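Local coordinates for FMN-dependent nitronate monooxygenase (Shewanella oneidensis, PDB 5LSM), which probably oxidises propionate 3-nitronate with molecular oxygen, using a bound FMN cofactor, and so helps to detoxify nitronates, at residues 239-244 with 341-346; 216-221 with 233-238; 28-33 with 59-64; 203-206 with 211-214. All blocks are in the same frame, centred on the assembly; numbering follows the deposited sequence.

In the fold
Contacts 1 and 2 lie by the cofactor: both touch FMN, their centres lie about 8 Å apart, and Phe343 packs on Val237. Their touching residues are all buried. Contact 4, largely buried, shares the sheet with contact 2, since strands 212-215 and 234-237 are neighbours. Contact 3 joins helix 26-35 to the loop 59-64; it is buried at Ile30, Ser33 and Thr62 but has an exposed rim at Gln61, and reaches contact 1 where Val32 and Leu28 touch Tyr241. Aromatic rings meet in contact 1, main-chain amides and a water serve the phosphate beside aliphatic packing in contact 2, polar side chains reach a helix in contact 3, and contact 4 is purely aliphatic.

Contact 1: residues 239-244 with 341-346; sequences TAYLLC and RSFVLS. With FMN (flavin mononucleotide), chain I.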
loop_
_atom_site.group_PDB
_atom_site.type_symbol
_atom_site.label_atom_id
_atom_site.label_comp_id
_atom_site.label_asym_id
_atom_site.label_seq_id
_atom_site.Cartn_x
_atom_site.Cartn_y
_atom_site.Cartn_z
ATOM N N THR A 239 11.761 3.330 -9.853
ATOM C CA THR A 239 10.965 3.390 -11.065
ATOM C C THR A 239 11.152 4.688 -11.878
ATOM O O THR A 239 11.118 4.653 -13.100
ATOM C CB THR A 239 9.493 3.202 -10.715
ATOM O OG1 THR A 239 9.316 1.908 -10.132
ATOM C CG2 THR A 239 8.615 3.333 -11.940
ATOM N N ALA A 240 11.401 5.810 -11.205
ATOM C CA ALA A 240 11.431 7.107 -11.880
ATOM C C ALA A 240 12.735 7.373 -12.645
ATOM O O ALA A 240 12.786 8.276 -13.470
ATOM C CB ALA A 240 11.154 8.235 -10.894
ATOM N N TYR A 241 13.755 6.544 -12.438
ATOM C CA TYR A 241 14.948 6.565 -13.309
ATOM C C TYR A 241 14.853 5.712 -14.595
ATOM O O TYR A 241 15.765 5.748 -15.412
ATOM C CB TYR A 241 16.184 6.118 -12.527
ATOM C CG TYR A 241 16.691 7.129 -11.541
ATOM C CD1 TYR A 241 17.364 8.255 -11.973
ATOM C CD2 TYR A 241 16.526 6.943 -10.156
ATOM C CE1 TYR A 241 17.856 9.186 -11.064
ATOM C CE2 TYR A 241 17.063 7.839 -9.238
ATOM C CZ TYR A 241 17.721 8.967 -9.704
ATOM O OH TYR A 241 18.241 9.894 -8.828
ATOM N N LEU A 242 13.784 4.925 -14.758
ATOM C CA LEU A 242 13.789 3.828 -15.745
ATOM C C LEU A 242 13.714 4.283 -17.204
ATOM O O LEU A 242 13.915 3.475 -18.115
ATOM C CB LEU A 242 12.642 2.850 -15.483
ATOM C CG LEU A 242 12.785 1.945 -14.261
ATOM C CD1 LEU A 242 11.492 1.166 -14.045
ATOM C CD2 LEU A 242 13.979 1.010 -14.389
ATOM N N LEU A 243 13.406 5.557 -17.428
ATOM C CA LEU A 243 13.385 6.097 -18.776
ATOM C C LEU A 243 14.595 6.982 -19.058
ATOM O O LEU A 243 14.704 7.538 -20.159
ATOM C CB LEU A 243 12.101 6.909 -19.017
ATOM C CG LEU A 243 10.780 6.145 -19.094
ATOM C CD1 LEU A 243 9.668 7.085 -19.538
ATOM C CD2 LEU A 243 10.886 4.971 -20.039
ATOM N N CYS A 244 15.473 7.147 -18.070
ATOM C CA CYS A 244 16.697 7.941 -18.259
ATOM C C CYS A 244 17.590 7.268 -19.285
ATOM O O CYS A 244 17.634 6.038 -19.350
ATOM C CB CYS A 244 17.468 8.072 -16.946
ATOM S SG CYS A 244 16.600 9.049 -15.704
ATOM N N ARG A 341 18.496 16.102 -9.504
ATOM C CA ARG A 341 18.253 17.461 -9.025
ATOM C C ARG A 341 16.771 17.883 -8.996
ATOM O O ARG A 341 16.395 18.676 -8.145
ATOM C CB ARG A 341 19.044 18.469 -9.866
ATOM C CG ARG A 341 20.554 18.365 -9.741
ATOM C CD ARG A 341 21.281 19.181 -10.812
ATOM N NE ARG A 341 22.612 18.616 -11.013
ATOM C CZ ARG A 341 23.060 18.052 -12.131
ATOM N NH1 ARG A 341 22.385 18.129 -13.275
ATOM N NH2 ARG A 341 24.244 17.457 -12.113
ATOM N N SER A 342 15.952 17.414 -9.945
ATOM C CA SER A 342 14.463 17.526 -9.816
ATOM C C SER A 342 14.027 17.283 -8.362
ATOM O O SER A 342 13.173 17.997 -7.826
ATOM C CB SER A 342 13.711 16.508 -10.718
ATOM N N PHE A 343 14.577 16.222 -7.764
ATOM C CA PHE A 343 13.982 15.585 -6.594
ATOM C C PHE A 343 14.195 16.373 -5.311
ATOM O O PHE A 343 13.564 16.069 -4.303
ATOM C CB PHE A 343 14.567 14.176 -6.398
ATOM C CG PHE A 343 14.254 13.213 -7.509
ATOM C CD1 PHE A 343 13.092 13.328 -8.260
ATOM C CD2 PHE A 343 15.083 12.139 -7.742
ATOM C CE1 PHE A 343 12.804 12.422 -9.265
ATOM C CE2 PHE A 343 14.770 11.201 -8.705
ATOM C CZ PHE A 343 13.635 11.348 -9.477
ATOM N N VAL A 344 15.138 17.316 -5.315
ATOM C CA VAL A 344 15.548 17.985 -4.074
ATOM C C VAL A 344 15.145 19.459 -3.987
ATOM O O VAL A 344 15.435 20.116 -3.004
ATOM C CB VAL A 344 17.059 17.841 -3.845
ATOM C CG1 VAL A 344 17.456 16.379 -3.890
ATOM C CG2 VAL A 344 17.845 18.619 -4.879
ATOM N N LEU A 345 14.403 19.946 -4.974
ATOM C CA LEU A 345 13.903 21.331 -4.987
ATOM C C LEU A 345 13.064 21.742 -3.769
ATOM O O LEU A 345 13.093 22.906 -3.367
ATOM C CB LEU A 345 13.068 21.568 -6.239
ATOM C CG LEU A 345 13.766 21.920 -7.549
ATOM C CD1 LEU A 345 15.278 21.894 -7.453
ATOM C CD2 LEU A 345 13.281 21.008 -8.663
ATOM N N SER A 346 12.269 20.819 -3.234
ATOM C CA SER A 346 11.331 21.141 -2.147
ATOM C C SER A 346 11.938 21.000 -0.741
ATOM O O SER A 346 11.228 21.167 0.248
ATOM C CB SER A 346 10.066 20.271 -2.238
ATOM O OG SER A 346 9.234 20.660 -3.321
HETATM N N1 FMN I . 16.342 -3.840 -5.005
HETATM C C2 FMN I . 17.489 -4.528 -4.736
HETATM O O2 FMN I . 17.887 -4.618 -3.547
HETATM N N3 FMN I . 18.205 -5.141 -5.701
HETATM C C4 FMN I . 17.833 -5.100 -6.989
HETATM O O4 FMN I . 18.487 -5.674 -7.878
HETATM C C4A FMN I . 16.595 -4.380 -7.344
HETATM N N5 FMN I . 16.202 -4.287 -8.616
HETATM C C5A FMN I . 15.117 -3.575 -8.965
HETATM C C6 FMN I . 14.792 -3.508 -10.317
HETATM C C7 FMN I . 13.697 -2.782 -10.741
HETATM C C7M FMN I . 13.375 -2.766 -12.213
HETATM C C8 FMN I . 12.857 -2.071 -9.734
HETATM C C8M FMN I . 11.650 -1.287 -10.198
HETATM C C9 FMN I . 13.177 -2.140 -8.370
HETATM C C9A FMN I . 14.291 -2.877 -7.935
HETATM N N10 FMN I . 14.706 -2.956 -6.568
HETATM C C10 FMN I . 15.851 -3.722 -6.259
HETATM C "C1'" FMN I . 13.947 -2.333 -5.468
HETATM C "C2'" FMN I . 14.384 -0.898 -5.227
HETATM O "O2'" FMN I . 15.596 -0.904 -4.449
HETATM C "C3'" FMN I . 13.296 -0.104 -4.490
HETATM O "O3'" FMN I . 12.807 -0.870 -3.384
HETATM C "C4'" FMN I . 12.086 0.250 -5.356
HETATM O "O4'" FMN I . 12.426 0.548 -6.716
HETATM C "C5'" FMN I . 11.378 1.434 -4.716
HETATM O "O5'" FMN I . 10.134 1.710 -5.355
HETATM P P FMN I . 9.988 2.598 -6.688
HETATM O O1P FMN I . 11.058 3.667 -6.646
HETATM O O2P FMN I . 8.586 3.136 -6.570
HETATM O O3P FMN I . 10.189 1.585 -7.758
#
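The edge of the Phe343 ring is turned toward the face of Tyr241 in an offset edge-to-face pair, the planes at 81°, and the two rings bridge segments whose backbones stay far apart: the nearest CA atoms, those of Ala240 and Phe343, are separated by 10.3 Å. The touching is done by Phe343 CE2, which lies 3.8 Å from Tyr241 CZ. Tyr241 OH, hydrogen-bonded to Thr340 OG1, meets the rim of the Phe343 ring near its plane, 3.7 Å from Phe343 CE2. Phe343 CG is anti to the carbonyl carbon (chi1 -64°), and the ring's CZ reaches Ala240 CB at 4.2 Å. In this TIM barrel the 239-244 loop follows strand 234-237, while 341-346 runs on from helix 336-342 near the C-terminus, so the ring pair joins the tail to the cofactor end of the barrel. A leucine in place of Tyr241 would probably leave Thr340 OG1 without its hydroxyl partner and the Phe343 edge without an aromatic face to meet. Two residues earlier, Thr239 grips the FMN phosphate twice through one oxygen: its N donates to FMN O3P at 3.1 Å, and its OG1 to FMN O3P at 2.5 Å.

Contact 2: residues 216-221 with 233-238; sequences GGIVDA and SAVQVG. With FMN (flavin mononucleotide), chain I.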
loop_
_atom_site.group_PDB
_atom_site.type_symbol
_atom_site.label_atom_id
_atom_site.label_comp_id
_atom_site.label_asym_id
_atom_site.label_seq_id
_atom_site.Cartn_x
_atom_site.Cartn_y
_atom_site.Cartn_z
ATOM N N GLY A 216 9.505 3.210 -2.132
ATOM C CA GLY A 216 8.164 2.814 -2.571
ATOM C C GLY A 216 7.296 4.012 -2.950
ATOM O O GLY A 216 6.641 4.597 -2.109
ATOM N N GLY A 217 7.345 4.410 -4.214
ATOM C CA GLY A 217 6.471 5.465 -4.729
ATOM C C GLY A 217 7.049 6.863 -4.651
ATOM O O GLY A 217 6.323 7.839 -4.790
ATOM N N ILE A 218 8.354 6.977 -4.421
ATOM C CA ILE A 218 8.988 8.291 -4.389
ATOM C C ILE A 218 9.487 8.582 -5.786
ATOM O O ILE A 218 10.420 7.921 -6.278
ATOM C CB ILE A 218 10.152 8.376 -3.355
ATOM C CG1 ILE A 218 9.635 8.222 -1.917
ATOM C CG2 ILE A 218 10.831 9.742 -3.429
ATOM C CD1 ILE A 218 9.181 6.827 -1.569
ATOM N N VAL A 219 8.811 9.512 -6.456
ATOM C CA VAL A 219 8.970 9.701 -7.908
ATOM C C VAL A 219 9.227 11.140 -8.319
ATOM O O VAL A 219 9.527 11.403 -9.483
ATOM C CB VAL A 219 7.734 9.225 -8.683
ATOM C CG1 VAL A 219 7.500 7.739 -8.463
ATOM C CG2 VAL A 219 6.508 10.028 -8.279
ATOM N N ASP A 220 9.120 12.081 -7.383
ATOM C CA ASP A 220 9.222 13.483 -7.741
ATOM C C ASP A 220 9.467 14.336 -6.510
ATOM O O ASP A 220 9.624 13.808 -5.413
ATOM C CB ASP A 220 7.955 13.936 -8.489
ATOM C CG ASP A 220 6.664 13.790 -7.646
ATOM O OD1 ASP A 220 6.740 13.755 -6.396
ATOM O OD2 ASP A 220 5.561 13.733 -8.250
ATOM N N ALA A 221 9.533 15.651 -6.702
ATOM C CA ALA A 221 9.861 16.581 -5.627
ATOM C C ALA A 221 8.838 16.512 -4.514
ATOM O O ALA A 221 9.189 16.437 -3.350
ATOM C CB ALA A 221 9.971 18.008 -6.171
ATOM N N SER A 233 15.464 9.867 6.550
ATOM C CA SER A 233 16.781 10.513 6.416
ATOM C C SER A 233 17.233 10.597 4.967
ATOM O O SER A 233 18.248 11.197 4.675
ATOM C CB SER A 233 17.842 9.746 7.217
ATOM O OG SER A 233 17.632 9.885 8.604
ATOM N N ALA A 234 16.511 9.923 4.077
ATOM C CA ALA A 234 16.850 9.868 2.659
ATOM C C ALA A 234 15.736 9.117 1.954
ATOM O O ALA A 234 14.849 8.536 2.614
ATOM C CB ALA A 234 18.182 9.158 2.445
ATOM N N VAL A 235 15.783 9.119 0.625
ATOM C CA VAL A 235 14.836 8.349 -0.180
ATOM C C VAL A 235 15.558 7.517 -1.223
ATOM O O VAL A 235 16.561 7.952 -1.790
ATOM C CB VAL A 235 13.803 9.251 -0.892
ATOM C CG1 VAL A 235 12.991 10.025 0.130
ATOM C CG2 VAL A 235 14.488 10.216 -1.847
ATOM N N GLN A 236 15.014 6.328 -1.486
ATOM C CA GLN A 236 15.525 5.448 -2.494
ATOM C C GLN A 236 14.537 5.433 -3.627
ATOM O O GLN A 236 13.383 5.097 -3.444
ATOM C CB GLN A 236 15.744 4.029 -1.941
ATOM C CG GLN A 236 16.462 3.113 -2.914
ATOM C CD GLN A 236 17.129 1.918 -2.252
ATOM O OE1 GLN A 236 16.799 0.762 -2.526
ATOM N NE2 GLN A 236 18.124 2.189 -1.453
ATOM N N VAL A 237 15.026 5.757 -4.815
ATOM C CA VAL A 237 14.183 6.009 -5.949
ATOM C C VAL A 237 14.564 5.053 -7.057
ATOM O O VAL A 237 15.727 5.018 -7.467
ATOM C CB VAL A 237 14.352 7.445 -6.434
ATOM C CG1 VAL A 237 13.588 7.677 -7.725
ATOM C CG2 VAL A 237 13.889 8.395 -5.362
ATOM N N GLY A 238 13.579 4.276 -7.525
ATOM C CA GLY A 238 13.795 3.245 -8.544
ATOM C C GLY A 238 13.072 3.525 -9.854
ATOM O O GLY A 238 13.687 3.923 -10.842
HETATM N N1 FMN I . 16.342 -3.840 -5.005
HETATM C C2 FMN I . 17.489 -4.528 -4.736
HETATM O O2 FMN I . 17.887 -4.618 -3.547
HETATM N N3 FMN I . 18.205 -5.141 -5.701
HETATM C C4 FMN I . 17.833 -5.100 -6.989
HETATM O O4 FMN I . 18.487 -5.674 -7.878
HETATM C C4A FMN I . 16.595 -4.380 -7.344
HETATM N N5 FMN I . 16.202 -4.287 -8.616
HETATM C C5A FMN I . 15.117 -3.575 -8.965
HETATM C C6 FMN I . 14.792 -3.508 -10.317
HETATM C C7 FMN I . 13.697 -2.782 -10.741
HETATM C C7M FMN I . 13.375 -2.766 -12.213
HETATM C C8 FMN I . 12.857 -2.071 -9.734
HETATM C C8M FMN I . 11.650 -1.287 -10.198
HETATM C C9 FMN I . 13.177 -2.140 -8.370
HETATM C C9A FMN I . 14.291 -2.877 -7.935
HETATM N N10 FMN I . 14.706 -2.956 -6.568
HETATM C C10 FMN I . 15.851 -3.722 -6.259
HETATM C "C1'" FMN I . 13.947 -2.333 -5.468
HETATM C "C2'" FMN I . 14.384 -0.898 -5.227
HETATM O "O2'" FMN I . 15.596 -0.904 -4.449
HETATM C "C3'" FMN I . 13.296 -0.104 -4.490
HETATM O "O3'" FMN I . 12.807 -0.870 -3.384
HETATM C "C4'" FMN I . 12.086 0.250 -5.356
HETATM O "O4'" FMN I . 12.426 0.548 -6.716
HETATM C "C5'" FMN I . 11.378 1.434 -4.716
HETATM O "O5'" FMN I . 10.134 1.710 -5.355
HETATM P P FMN I . 9.988 2.598 -6.688
HETATM O O1P FMN I . 11.058 3.667 -6.646
HETATM O O2P FMN I . 8.586 3.136 -6.570
HETATM O O3P FMN I . 10.189 1.585 -7.758
HETATM O O HOH W 1 10.571 4.848 -4.195
#
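Aliphatic packing joins Ile218 to Val235 and Val237 on the strand. One methyl does the work: Ile218 CG2, which stands anti to the backbone N because CG1 lies beside it (chi1 -65°), is 3.9 Å from Val235 CB and 3.9 Å from Val237 CG2. Helix 221-229 adds Val224 to this layer, and Phe198 of the second subunit packs on Ile218. Direct hydrogen bonds to FMN come from both segments. Gly217 N donates to FMN O2P at 3.0 Å and Gly238 N to FMN O1P at 2.7 Å, while the extended Gln236 side chain accepts from the ribityl hydroxyl, FMN O2' to Gln236 OE1 being 2.8 Å. A side chain at Gly238 would run into FMN O4', and the backbone angles of Gly216 and Gly217 themselves call for glycine. A bridging water accepts from Gly216 N at 2.8 Å and from Ile218 N at 3.1 Å, and lies within hydrogen-bonding reach of Gln236 O and FMN O1P as acceptors. These loops follow the seventh and eighth strands of the barrel, the phosphate-binding site common to many TIM barrels. Here the phosphate meets backbone N-H groups and a water, a neutral cradle that would nonetheless favour an anion.

Contact 3: residues 28-33 with 59-64; sequences LAIAVS and RSQTAK
Thr62 OG1 is held by two groups: it accepts from Lys64 N at 2.8 Å with an N-H...O angle of 157°, closing an ST turn, and is hydrogen-bonded to Glu34 OE1, just beyond the 28-33 segment. Its methyl, CG2, packs 4.4 Å from Ile30 CA. Nearer the start of the loop, Ile30 meets the flat amide of Gln61, the two side chains crossing at about a right angle. Gln61 OE1 rests against two neighbouring methyls from one side, 3.6 Å from Ile30 CD1 and 3.6 Å from Ile30 CG2. Farther along, the fully extended Lys64 chain passes Ser33 O, its CD nearest, and NZ ends on Glu34 O. Ser33 OG is hydrogen-bonded to Pro65 O, just past the loop segment, and to Gly39 N. An alanine in place of Lys64 would probably leave Glu34 O without its ammonium partner and remove the methylene packing against Ser33 O. Within the TIM barrel the contact sets the helix after the first strand against the loop leading from helix 48-59 into strand 66-71. Polar groups thus fasten this loop to the C-terminal part of helix 26-35, where the amine of Lys64 would also suit the negative end of the helix dipole.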
loop_
_atom_site.group_PDB
_atom_site.type_symbol
_atom_site.label_atom_id
_atom_site.label_comp_id
_atom_site.label_asym_id
_atom_site.label_seq_id
_atom_site.Cartn_x
_atom_site.Cartn_y
_atom_site.Cartn_z
ATOM N N LEU A 28 24.502 4.762 -14.899
ATOM C CA LEU A 28 23.478 5.395 -14.058
ATOM C C LEU A 28 24.029 5.664 -12.653
ATOM O O LEU A 28 23.851 6.756 -12.094
ATOM C CB LEU A 28 22.209 4.531 -13.990
ATOM C CG LEU A 28 21.082 5.108 -13.134
ATOM C CD1 LEU A 28 20.571 6.395 -13.740
ATOM C CD2 LEU A 28 19.954 4.108 -12.927
ATOM N N ALA A 29 24.720 4.680 -12.090
ATOM C CA ALA A 29 25.409 4.888 -10.816
ATOM C C ALA A 29 26.374 6.095 -10.870
ATOM O O ALA A 29 26.311 6.974 -10.028
ATOM C CB ALA A 29 26.136 3.622 -10.390
ATOM N N ILE A 30 27.199 6.166 -11.906
ATOM C CA ILE A 30 28.118 7.298 -12.083
ATOM C C ILE A 30 27.351 8.620 -12.080
ATOM O O ILE A 30 27.725 9.568 -11.395
ATOM C CB ILE A 30 28.884 7.189 -13.429
ATOM C CG1 ILE A 30 29.918 6.048 -13.386
ATOM C CG2 ILE A 30 29.573 8.505 -13.776
ATOM C CD1 ILE A 30 30.320 5.546 -14.758
ATOM N N ALA A 31 26.302 8.690 -12.889
ATOM C CA ALA A 31 25.616 9.957 -13.119
ATOM C C ALA A 31 24.973 10.468 -11.831
ATOM O O ALA A 31 25.020 11.665 -11.552
ATOM C CB ALA A 31 24.566 9.816 -14.229
ATOM N N VAL A 32 24.407 9.562 -11.036
ATOM C CA VAL A 32 23.726 9.950 -9.800
ATOM C C VAL A 32 24.712 10.343 -8.697
ATOM O O VAL A 32 24.459 11.304 -7.942
ATOM C CB VAL A 32 22.760 8.849 -9.276
ATOM C CG1 VAL A 32 22.125 9.293 -7.967
ATOM C CG2 VAL A 32 21.675 8.542 -10.302
ATOM N N SER A 33 25.823 9.611 -8.593
ATOM C CA SER A 33 26.857 9.958 -7.613
ATOM C C SER A 33 27.552 11.270 -7.975
ATOM O O SER A 33 27.733 12.130 -7.104
ATOM C CB SER A 33 27.871 8.835 -7.450
ATOM O OG SER A 33 27.321 7.755 -6.704
ATOM N N ARG A 59 34.868 3.520 -11.026
ATOM C CA ARG A 59 35.932 4.216 -10.304
ATOM C C ARG A 59 36.778 5.122 -11.190
ATOM O O ARG A 59 37.437 6.030 -10.699
ATOM C CB ARG A 59 36.819 3.231 -9.538
ATOM C CG ARG A 59 36.158 2.651 -8.293
ATOM C CD ARG A 59 35.663 3.712 -7.303
ATOM N NE ARG A 59 35.653 3.188 -5.929
ATOM C CZ ARG A 59 34.829 3.585 -4.955
ATOM N NH1 ARG A 59 33.946 4.555 -5.163
ATOM N NH2 ARG A 59 34.916 3.028 -3.751
ATOM N N SER A 60 36.703 4.946 -12.499
ATOM C CA SER A 60 37.509 5.774 -13.366
ATOM C C SER A 60 36.721 6.929 -13.955
ATOM O O SER A 60 37.173 7.561 -14.903
ATOM C CB SER A 60 38.129 4.925 -14.465
ATOM O OG SER A 60 37.127 4.277 -15.196
ATOM N N GLN A 61 35.518 7.178 -13.435
ATOM C CA GLN A 61 34.736 8.364 -13.831
ATOM C C GLN A 61 34.306 9.203 -12.630
ATOM O O GLN A 61 33.872 10.349 -12.788
ATOM C CB GLN A 61 33.498 7.947 -14.653
ATOM C CG GLN A 61 33.790 7.624 -16.116
ATOM C CD GLN A 61 32.536 7.484 -16.991
ATOM O OE1 GLN A 61 31.547 8.202 -16.827
ATOM N NE2 GLN A 61 32.602 6.589 -17.960
ATOM N N THR A 62 34.339 8.605 -11.442
ATOM C CA THR A 62 34.008 9.319 -10.202
ATOM C C THR A 62 34.711 8.679 -9.015
ATOM O O THR A 62 35.033 7.503 -9.041
ATOM C CB THR A 62 32.482 9.355 -9.921
ATOM O OG1 THR A 62 32.240 9.953 -8.643
ATOM C CG2 THR A 62 31.876 7.938 -9.927
ATOM N N ALA A 63 35.017 9.503 -8.024
ATOM C CA ALA A 63 35.493 9.049 -6.732
ATOM C C ALA A 63 34.483 9.402 -5.651
ATOM O O ALA A 63 34.786 9.299 -4.458
ATOM C CB ALA A 63 36.829 9.696 -6.421
ATOM N N LYS A 64 33.280 9.810 -6.060
ATOM C CA LYS A 64 32.198 9.997 -5.114
ATOM C C LYS A 64 31.603 8.657 -4.666
ATOM O O LYS A 64 31.805 7.633 -5.321
ATOM C CB LYS A 64 31.132 10.908 -5.716
ATOM C CG LYS A 64 31.552 12.371 -5.702
ATOM C CD LYS A 64 30.563 13.245 -6.432
ATOM C CE LYS A 64 30.862 14.717 -6.213
ATOM N NZ LYS A 64 29.895 15.569 -6.960
#

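Contact 4: residues 203-206 with 211-214; sequences QIIA and PVIA
After Gln203, whose NE2 bonds to Gln326 O of the second subunit, Ile204 is the first residue of the helical segment to meet Val212, and it does so with its branch methyl. Its CG2 faces both methyls of the valine, at 4.0 Å from Val212 CG2 and 4.0 Å from Val212 CG1, whereas the longer arm of the isoleucine leads elsewhere, the side chain also touching Ala174 on strand 171-175. Ile205 comes next, and here the longer branch does the touching. Its CG1, anti to the carbonyl carbon (chi1 -77°), lies 3.6 Å from Val212 CG2 and 3.7 Å from Val212 CB. The two isoleucines have nearly the same first torsion, but successive positions on the helix present different branches to one partner. The valine reciprocates with CG2, which meets both isoleucines, and its CB points toward the helix; the backbones come closest at Ile205 and Val212, CA to CA 6.4 Å. Leu201, one turn earlier on the helix, also packs on Val212. Helix 197-207 lies over the outside of the barrel and returns the chain into strand 212-215, which runs parallel beside strand 171-175. This is the helix-on-sheet packing of a beta-alpha-beta crossover, the repeating unit of a TIM barrel.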
loop_
_atom_site.group_PDB
_atom_site.type_symbol
_atom_site.label_atom_id
_atom_site.label_comp_id
_atom_site.label_asym_id
_atom_site.label_seq_id
_atom_site.Cartn_x
_atom_site.Cartn_y
_atom_site.Cartn_z
ATOM N N GLN A 203 6.121 4.027 11.167
ATOM C CA GLN A 203 6.176 2.980 12.166
ATOM C C GLN A 203 7.566 2.379 12.309
ATOM O O GLN A 203 8.013 2.162 13.424
ATOM C CB GLN A 203 5.110 1.925 11.924
ATOM C CG GLN A 203 3.716 2.443 12.292
ATOM C CD GLN A 203 2.612 1.453 11.973
ATOM O OE1 GLN A 203 2.122 0.737 12.855
ATOM N NE2 GLN A 203 2.215 1.406 10.711
ATOM N N ILE A 204 8.307 2.239 11.211
ATOM C CA ILE A 204 9.710 1.861 11.332
ATOM C C ILE A 204 10.546 2.924 12.046
ATOM O O ILE A 204 11.377 2.586 12.876
ATOM C CB ILE A 204 10.361 1.472 9.979
ATOM C CG1 ILE A 204 9.919 0.067 9.558
ATOM C CG2 ILE A 204 11.882 1.451 10.109
ATOM C CD1 ILE A 204 10.387 -0.348 8.172
ATOM N N ILE A 205 10.352 4.194 11.713
ATOM C CA ILE A 205 11.132 5.274 12.336
ATOM C C ILE A 205 10.865 5.322 13.844
ATOM O O ILE A 205 11.778 5.553 14.622
ATOM C CB ILE A 205 10.816 6.656 11.703
ATOM C CG1 ILE A 205 11.506 6.798 10.348
ATOM C CG2 ILE A 205 11.240 7.809 12.614
ATOM C CD1 ILE A 205 10.839 7.821 9.452
ATOM N N ALA A 206 9.619 5.066 14.250
ATOM C CA ALA A 206 9.250 5.051 15.675
ATOM C C ALA A 206 9.963 3.949 16.436
ATOM O O ALA A 206 10.212 4.063 17.631
ATOM C CB ALA A 206 7.738 4.897 15.838
ATOM N N PRO A 211 19.103 5.538 11.042
ATOM C CA PRO A 211 18.417 6.305 9.994
ATOM C C PRO A 211 17.566 5.421 9.087
ATOM O O PRO A 211 17.925 4.273 8.830
ATOM C CB PRO A 211 19.574 6.914 9.193
ATOM C CG PRO A 211 20.721 6.944 10.154
ATOM C CD PRO A 211 20.570 5.721 10.982
ATOM N N VAL A 212 16.493 5.989 8.554
ATOM C CA VAL A 212 15.564 5.250 7.733
ATOM C C VAL A 212 15.445 5.900 6.363
ATOM O O VAL A 212 15.267 7.113 6.238
ATOM C CB VAL A 212 14.178 5.145 8.403
ATOM C CG1 VAL A 212 13.258 4.253 7.584
ATOM C CG2 VAL A 212 14.312 4.592 9.818
ATOM N N ILE A 213 15.657 5.076 5.348
ATOM C CA ILE A 213 15.522 5.446 3.943
ATOM C C ILE A 213 14.144 5.029 3.410
ATOM O O ILE A 213 13.734 3.867 3.531
ATOM C CB ILE A 213 16.615 4.751 3.097
ATOM C CG1 ILE A 213 18.013 5.160 3.599
ATOM C CG2 ILE A 213 16.436 5.094 1.621
ATOM C CD1 ILE A 213 19.085 4.097 3.473
ATOM N N ALA A 214 13.434 5.974 2.818
ATOM C CA ALA A 214 12.123 5.680 2.286
ATOM C C ALA A 214 12.216 5.135 0.864
ATOM O O ALA A 214 12.827 5.754 -0.015
ATOM C CB ALA A 214 11.235 6.903 2.345
#